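Uncharacterized protein (Bombyx mori, PDB 5AZ0) is an aldo-keto reductase (AKR2E5) that probably reduces carbonyl groups to alcohols with a nicotinamide cofactor. Local coordinates at residues L204-L209 with G309-R314; W106-R111 with I142-V147. All blocks are in the same frame, centred on the assembly; numbering follows the deposited sequence.

Contact 1: L204-L209 with G309-R314; sequences LSQADL and GFRTVR. With ACT (acetate ion), chain G; ACT (acetate ion), chain J; ACT (acetate ion), chain D.
Leu204 and Arg311 carry this contact, and no hydrogen bond joins the two segments directly. The tight part is the buried Leu204. Its CG lies anti to the backbone N (chi1 -167°), and the two methyls then part company: CD1 meets backbone at Gly309 O, 3.7 Å away, while CD2 sits 3.6 Å above one face of the Arg311 guanidinium, displaced toward NH1. Nearer the backbone, Leu204 CB rests 3.6 Å from Phe310 O. Arg311 runs straight as far as CD and then bends (chi3 -73°), and the Phe326 ring makes a cation-pi contact with the same residue.

The outer side is looser and bridged by a single acetate. Gln206 crosses Arg311 at about a right angle, and its OE1 stays 3.7 Å from Arg311 NH2, near the guanidinium plane. The bridging acetate, probably from the crystallisation liquor, accepts through its one oxygen O from Gln206 NE2 at 2.9 Å and from Arg311 NH1 at 3.1 Å. Gln206 NE2 also donates to the backbone O of Glu199. Two more acetates each bond to one segment. Arg314 grips one through NE and NH2, with NE only 2.6 Å from its OXT; it also accepts from Arg311 N and lays its methyl over one face of Phe310. The other accepts from Asp208 N at the start of helix 207-215, where the helix dipole is likely to favour an anion.

Strand 195-199, this loop and helix 207-215, with Gln206 as N-cap, form a strand-loop-helix unit of the TIM barrel. Segment 309-314, following helix 297-304, packs on its loop, and Glu199 at the strand's end takes Thr312 N and Val313 N on its two carboxylate oxygens.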
loop_
_atom_site.group_PDB
_atom_site.type_symbol
_atom_site.label_atom_id
_atom_site.label_comp_id
_atom_site.label_asym_id
_atom_site.label_seq_id
_atom_site.Cartn_x
_atom_site.Cartn_y
_atom_site.Cartn_z
ATOM N N LEU A 204 -0.904 3.602 14.976
ATOM C CA LEU A 204 0.415 3.875 14.442
ATOM C C LEU A 204 0.367 5.058 13.495
ATOM O O LEU A 204 0.307 4.912 12.255
ATOM C CB LEU A 204 0.953 2.662 13.735
ATOM C CG LEU A 204 2.446 2.662 13.368
ATOM C CD1 LEU A 204 3.284 2.374 14.608
ATOM C CD2 LEU A 204 2.775 1.601 12.285
ATOM N N SER A 205 0.408 6.245 14.051
ATOM C CA SER A 205 0.266 7.447 13.231
ATOM C C SER A 205 1.451 7.755 12.334
ATOM O O SER A 205 1.275 8.513 11.399
ATOM C CB SER A 205 0.063 8.690 14.128
ATOM O OG SER A 205 1.315 9.047 14.746
ATOM N N GLN A 206 2.659 7.317 12.709
ATOM C CA GLN A 206 3.947 7.671 12.043
ATOM C C GLN A 206 4.088 9.151 11.740
ATOM O O GLN A 206 4.484 9.576 10.636
ATOM C CB GLN A 206 4.181 6.784 10.795
ATOM C CG GLN A 206 4.032 5.334 11.184
ATOM C CD GLN A 206 5.066 4.448 10.608
ATOM O OE1 GLN A 206 6.253 4.599 10.894
ATOM N NE2 GLN A 206 4.638 3.485 9.809
ATOM N N ALA A 207 3.743 9.955 12.740
ATOM C CA ALA A 207 3.698 11.378 12.534
ATOM C C ALA A 207 4.991 11.959 12.004
ATOM O O ALA A 207 4.976 12.728 11.043
ATOM C CB ALA A 207 3.224 12.140 13.825
ATOM N N ASP A 208 6.117 11.605 12.582
ATOM C CA ASP A 208 7.392 12.191 12.111
ATOM C C ASP A 208 7.694 11.721 10.685
ATOM O O ASP A 208 8.140 12.503 9.865
ATOM C CB ASP A 208 8.594 11.806 13.019
ATOM C CG ASP A 208 8.569 12.529 14.388
ATOM O OD1 ASP A 208 7.748 13.407 14.592
ATOM O OD2 ASP A 208 9.335 12.141 15.285
ATOM N N LEU A 209 7.521 10.419 10.441
ATOM C CA LEU A 209 7.778 9.875 9.072
ATOM C C LEU A 209 6.818 10.521 8.015
ATOM O O LEU A 209 7.268 11.054 7.011
ATOM C CB LEU A 209 7.726 8.353 9.091
ATOM C CG LEU A 209 7.954 7.577 7.746
ATOM C CD1 LEU A 209 9.225 8.026 7.076
ATOM C CD2 LEU A 209 7.874 6.055 8.022
ATOM N N GLY A 309 1.985 3.747 19.092
ATOM C CA GLY A 309 3.100 3.001 18.598
ATOM C C GLY A 309 2.879 1.519 18.335
ATOM O O GLY A 309 3.823 0.864 17.924
ATOM N N PHE A 310 1.670 1.003 18.484
ATOM C CA PHE A 310 1.393 -0.420 18.220
ATOM C C PHE A 310 1.372 -0.719 16.681
ATOM O O PHE A 310 0.528 -0.193 15.948
ATOM C CB PHE A 310 0.019 -0.798 18.808
ATOM C CG PHE A 310 -0.271 -2.273 18.737
ATOM C CD1 PHE A 310 -0.840 -2.844 17.590
ATOM C CD2 PHE A 310 0.039 -3.117 19.820
ATOM C CE1 PHE A 310 -1.038 -4.237 17.501
ATOM C CE2 PHE A 310 -0.178 -4.507 19.750
ATOM C CZ PHE A 310 -0.716 -5.071 18.593
ATOM N N ARG A 311 2.291 -1.547 16.220
ATOM C CA ARG A 311 2.507 -1.803 14.805
ATOM C C ARG A 311 1.845 -3.152 14.472
ATOM O O ARG A 311 2.212 -4.195 15.007
ATOM C CB ARG A 311 3.994 -1.835 14.542
ATOM C CG ARG A 311 4.321 -1.981 13.078
ATOM C CD ARG A 311 5.798 -2.054 12.907
ATOM N NE ARG A 311 6.435 -0.766 13.126
ATOM C CZ ARG A 311 6.454 0.244 12.257
ATOM N NH1 ARG A 311 5.843 0.147 11.049
ATOM N NH2 ARG A 311 7.094 1.385 12.595
ATOM N N THR A 312 0.805 -3.088 13.658
ATOM C CA THR A 312 0.056 -4.279 13.217
ATOM C C THR A 312 0.917 -5.241 12.414
ATOM O O THR A 312 0.783 -6.430 12.577
ATOM C CB THR A 312 -1.157 -3.840 12.398
ATOM O OG1 THR A 312 -2.004 -3.002 13.216
ATOM C CG2 THR A 312 -1.912 -5.040 11.871
ATOM N N VAL A 313 1.832 -4.716 11.579
ATOM C CA VAL A 313 2.654 -5.561 10.650
ATOM C C VAL A 313 4.144 -5.476 10.989
ATOM O O VAL A 313 4.807 -4.485 10.681
ATOM C CB VAL A 313 2.407 -5.168 9.149
ATOM C CG1 VAL A 313 3.307 -5.968 8.205
ATOM C CG2 VAL A 313 0.938 -5.359 8.763
ATOM N N ARG A 314 4.663 -6.498 11.657
ATOM C CA ARG A 314 6.028 -6.443 12.222
ATOM C C ARG A 314 6.631 -7.793 12.003
ATOM O O ARG A 314 6.483 -8.707 12.786
ATOM C CB ARG A 314 6.047 -6.040 13.707
ATOM C CG ARG A 314 7.474 -5.901 14.286
ATOM C CD ARG A 314 7.491 -5.683 15.817
ATOM N NE ARG A 314 6.899 -4.396 16.181
ATOM C CZ ARG A 314 7.534 -3.229 16.237
ATOM N NH1 ARG A 314 8.825 -3.138 15.976
ATOM N NH2 ARG A 314 6.867 -2.145 16.600
HETATM C C ACT G . 4.055 -4.009 17.871
HETATM O O ACT G . 4.395 -2.786 18.061
HETATM O OXT ACT G . 4.518 -4.836 17.027
HETATM C CH3 ACT G . 2.949 -4.539 18.669
HETATM C C ACT J . 5.589 9.214 15.302
HETATM O O ACT J . 6.292 10.171 14.975
HETATM O OXT ACT J . 5.856 8.138 14.784
HETATM C CH3 ACT J . 4.390 9.302 16.222
HETATM C C ACT D . 8.090 2.442 8.613
HETATM O O ACT D . 6.869 1.930 8.745
HETATM O OXT ACT D . 8.740 2.557 7.535
HETATM C CH3 ACT D . 8.913 2.970 9.754
#

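Contact 2: W106-R111 with I142-V147; sequences WQHYHR and ISQEGV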
loop_
_atom_site.group_PDB
_atom_site.type_symbol
_atom_site.label_atom_id
_atom_site.label_comp_id
_atom_site.label_asym_id
_atom_site.label_seq_id
_atom_site.Cartn_x
_atom_site.Cartn_y
_atom_site.Cartn_z
ATOM N N TRP A 106 9.965 -7.555 -5.130
ATOM C CA TRP A 106 10.301 -8.185 -3.875
ATOM C C TRP A 106 11.800 -8.288 -3.619
ATOM O O TRP A 106 12.650 -7.878 -4.471
ATOM C CB TRP A 106 9.617 -9.573 -3.865
ATOM C CG TRP A 106 9.414 -10.283 -2.529
ATOM C CD1 TRP A 106 10.024 -11.452 -2.139
ATOM C CD2 TRP A 106 8.521 -9.931 -1.461
ATOM N NE1 TRP A 106 9.586 -11.832 -0.890
ATOM C CE2 TRP A 106 8.656 -10.945 -0.445
ATOM C CE3 TRP A 106 7.650 -8.878 -1.237
ATOM C CZ2 TRP A 106 7.947 -10.914 0.745
ATOM C CZ3 TRP A 106 6.916 -8.833 -0.058
ATOM C CH2 TRP A 106 7.063 -9.849 0.936
ATOM N N GLN A 107 12.146 -8.883 -2.457
ATOM C CA GLN A 107 13.481 -8.755 -1.796
ATOM C C GLN A 107 14.577 -9.442 -2.513
ATOM O O GLN A 107 15.756 -9.016 -2.418
ATOM C CB GLN A 107 13.457 -9.277 -0.341
ATOM C CG GLN A 107 12.783 -8.324 0.644
ATOM C CD GLN A 107 11.289 -8.140 0.446
ATOM O OE1 GLN A 107 10.876 -7.306 -0.341
ATOM N NE2 GLN A 107 10.482 -8.836 1.208
ATOM N N HIS A 108 14.209 -10.437 -3.336
ATOM C CA HIS A 108 15.245 -11.109 -4.166
ATOM C C HIS A 108 15.560 -10.502 -5.482
ATOM O O HIS A 108 16.447 -11.006 -6.202
ATOM C CB HIS A 108 14.984 -12.608 -4.281
ATOM C CG HIS A 108 13.708 -12.974 -4.950
ATOM N ND1 HIS A 108 12.485 -12.666 -4.425
ATOM C CD2 HIS A 108 13.462 -13.716 -6.062
ATOM C CE1 HIS A 108 11.534 -13.185 -5.188
ATOM N NE2 HIS A 108 12.104 -13.845 -6.169
ATOM N N TYR A 109 14.958 -9.348 -5.790
ATOM C CA TYR A 109 15.252 -8.706 -7.095
ATOM C C TYR A 109 15.861 -7.329 -6.838
ATOM O O TYR A 109 15.386 -6.300 -7.377
ATOM C CB TYR A 109 13.899 -8.694 -7.931
ATOM C CG TYR A 109 13.566 -10.029 -8.534
ATOM C CD1 TYR A 109 14.266 -10.489 -9.619
ATOM C CD2 TYR A 109 12.599 -10.868 -8.019
ATOM C CE1 TYR A 109 14.046 -11.742 -10.154
ATOM C CE2 TYR A 109 12.340 -12.148 -8.598
ATOM C CZ TYR A 109 13.070 -12.566 -9.637
ATOM O OH TYR A 109 12.849 -13.789 -10.249
ATOM N N HIS A 110 16.884 -7.243 -5.963
ATOM C CA HIS A 110 17.417 -5.894 -5.535
ATOM C C HIS A 110 18.624 -5.505 -6.232
ATOM O O HIS A 110 19.084 -4.339 -6.119
ATOM C CB HIS A 110 17.608 -5.748 -4.034
ATOM C CG HIS A 110 16.373 -5.373 -3.298
ATOM N ND1 HIS A 110 16.398 -4.463 -2.287
ATOM C CD2 HIS A 110 15.080 -5.773 -3.418
ATOM C CE1 HIS A 110 15.175 -4.289 -1.808
ATOM N NE2 HIS A 110 14.353 -5.112 -2.446
ATOM N N ARG A 111 19.163 -6.376 -7.045
ATOM C CA ARG A 111 20.222 -5.842 -7.940
ATOM C C ARG A 111 19.579 -4.914 -8.973
ATOM O O ARG A 111 18.473 -5.210 -9.429
ATOM C CB ARG A 111 20.945 -6.971 -8.673
ATOM C CG ARG A 111 21.776 -7.923 -7.784
ATOM C CD ARG A 111 22.057 -9.241 -8.510
ATOM N NE ARG A 111 22.618 -10.226 -7.577
ATOM C CZ ARG A 111 21.922 -10.967 -6.731
ATOM N NH1 ARG A 111 20.618 -10.903 -6.648
ATOM N NH2 ARG A 111 22.539 -11.794 -5.933
ATOM N N ILE A 142 17.260 -9.822 0.161
ATOM C CA ILE A 142 17.240 -11.174 0.678
ATOM C C ILE A 142 17.023 -12.224 -0.432
ATOM O O ILE A 142 15.975 -12.203 -1.120
ATOM C CB ILE A 142 16.111 -11.348 1.728
ATOM C CG1 ILE A 142 16.293 -10.254 2.804
ATOM C CG2 ILE A 142 16.145 -12.735 2.371
ATOM C CD1 ILE A 142 15.246 -10.244 3.870
ATOM N N SER A 143 17.942 -13.199 -0.545
ATOM C CA SER A 143 17.784 -14.288 -1.534
ATOM C C SER A 143 16.561 -15.118 -1.243
ATOM O O SER A 143 15.956 -15.070 -0.167
ATOM C CB SER A 143 19.033 -15.208 -1.654
ATOM O OG SER A 143 18.999 -16.210 -0.630
ATOM N N GLN A 144 16.161 -15.912 -2.226
ATOM C CA GLN A 144 15.053 -16.840 -2.039
ATOM C C GLN A 144 15.359 -17.888 -0.967
ATOM O O GLN A 144 14.445 -18.537 -0.493
ATOM C CB GLN A 144 14.743 -17.603 -3.414
ATOM C CG GLN A 144 14.547 -16.673 -4.645
ATOM C CD GLN A 144 15.829 -16.255 -5.445
ATOM O OE1 GLN A 144 16.963 -15.844 -4.924
ATOM N NE2 GLN A 144 15.641 -16.326 -6.770
ATOM N N GLU A 145 16.645 -18.123 -0.648
ATOM C CA GLU A 145 16.977 -19.041 0.442
ATOM C C GLU A 145 17.200 -18.342 1.808
ATOM O O GLU A 145 17.521 -19.005 2.760
ATOM C CB GLU A 145 18.195 -19.874 0.059
ATOM C CG GLU A 145 17.858 -20.877 -1.065
ATOM C CD GLU A 145 17.856 -20.248 -2.447
ATOM O OE1 GLU A 145 18.669 -19.320 -2.715
ATOM O OE2 GLU A 145 17.049 -20.700 -3.283
ATOM N N GLY A 146 17.016 -17.025 1.908
ATOM C CA GLY A 146 17.089 -16.353 3.195
ATOM C C GLY A 146 18.446 -15.752 3.409
ATOM O O GLY A 146 18.695 -15.296 4.476
ATOM N N VAL A 147 19.320 -15.725 2.405
ATOM C CA VAL A 147 20.619 -15.101 2.550
ATOM C C VAL A 147 20.507 -13.556 2.414
ATOM O O VAL A 147 19.900 -13.028 1.498
ATOM C CB VAL A 147 21.616 -15.630 1.509
ATOM C CG1 VAL A 147 22.943 -14.902 1.583
ATOM C CG2 VAL A 147 21.849 -17.142 1.669
#
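Gln107 meets Ile142 first: its carbonyl O accepts Ile142 N at 3.1 Å, the donor standing well above the carbonyl plane, and the two CB atoms pack 4.0 Å apart. The rest of Gln107 turns back, laying NE2 3.2 Å above the centre of the Trp106 ring. At His108 the backbone presses close, CA lying 3.3 Å from Ile142 O. A chi1 of 62° puts His108 CG between the backbone N and the carbonyl carbon, and the ring crosses the Gln144 side chain at about a right angle, with CD2 3.5 Å from Gln144 CG and the ring and amide planes 37° apart. Tyr109 follows, its CD2 over the centre of the His108 ring. An alanine in place of Gln144 would probably open a gap beside His108 CD2, though Tyr109 over the ring's face and Trp106 CD1 at its edge would remain.

These loops follow strands 100-105 and 133-136, neighbours in the parallel sheet. Phe74, His137, Trp138 and Trp344 gather round Trp106, consistent with the substrate pocket of related reductases. Tyr109 touches helix 112-126, and His110 O is hydrogen-bonded to Thr156 OG1 on helix 153-165.

In the fold
Three of the four segments, 106-111, 142-147 and 204-209, follow strands of one TIM barrel at their C-terminal ends, the rim where aldo-keto reductases place their active site; 309-314 comes after helix 297-304 and packs against one of them. Contact 2 comes first along the chain and is complete before contact 1 begins. It links the loops after the third and fourth strands of the parallel sheet; contact 1 sets the loop after the sixth, 195-199, against 309-314. Strand 172-175 lies between the two sets. The centres of contacts 1 and 2 are about 25 Å apart. Nearest atoms of contacts 1 and 2 are about 9 Å apart, so they shape separate parts of the rim without touching.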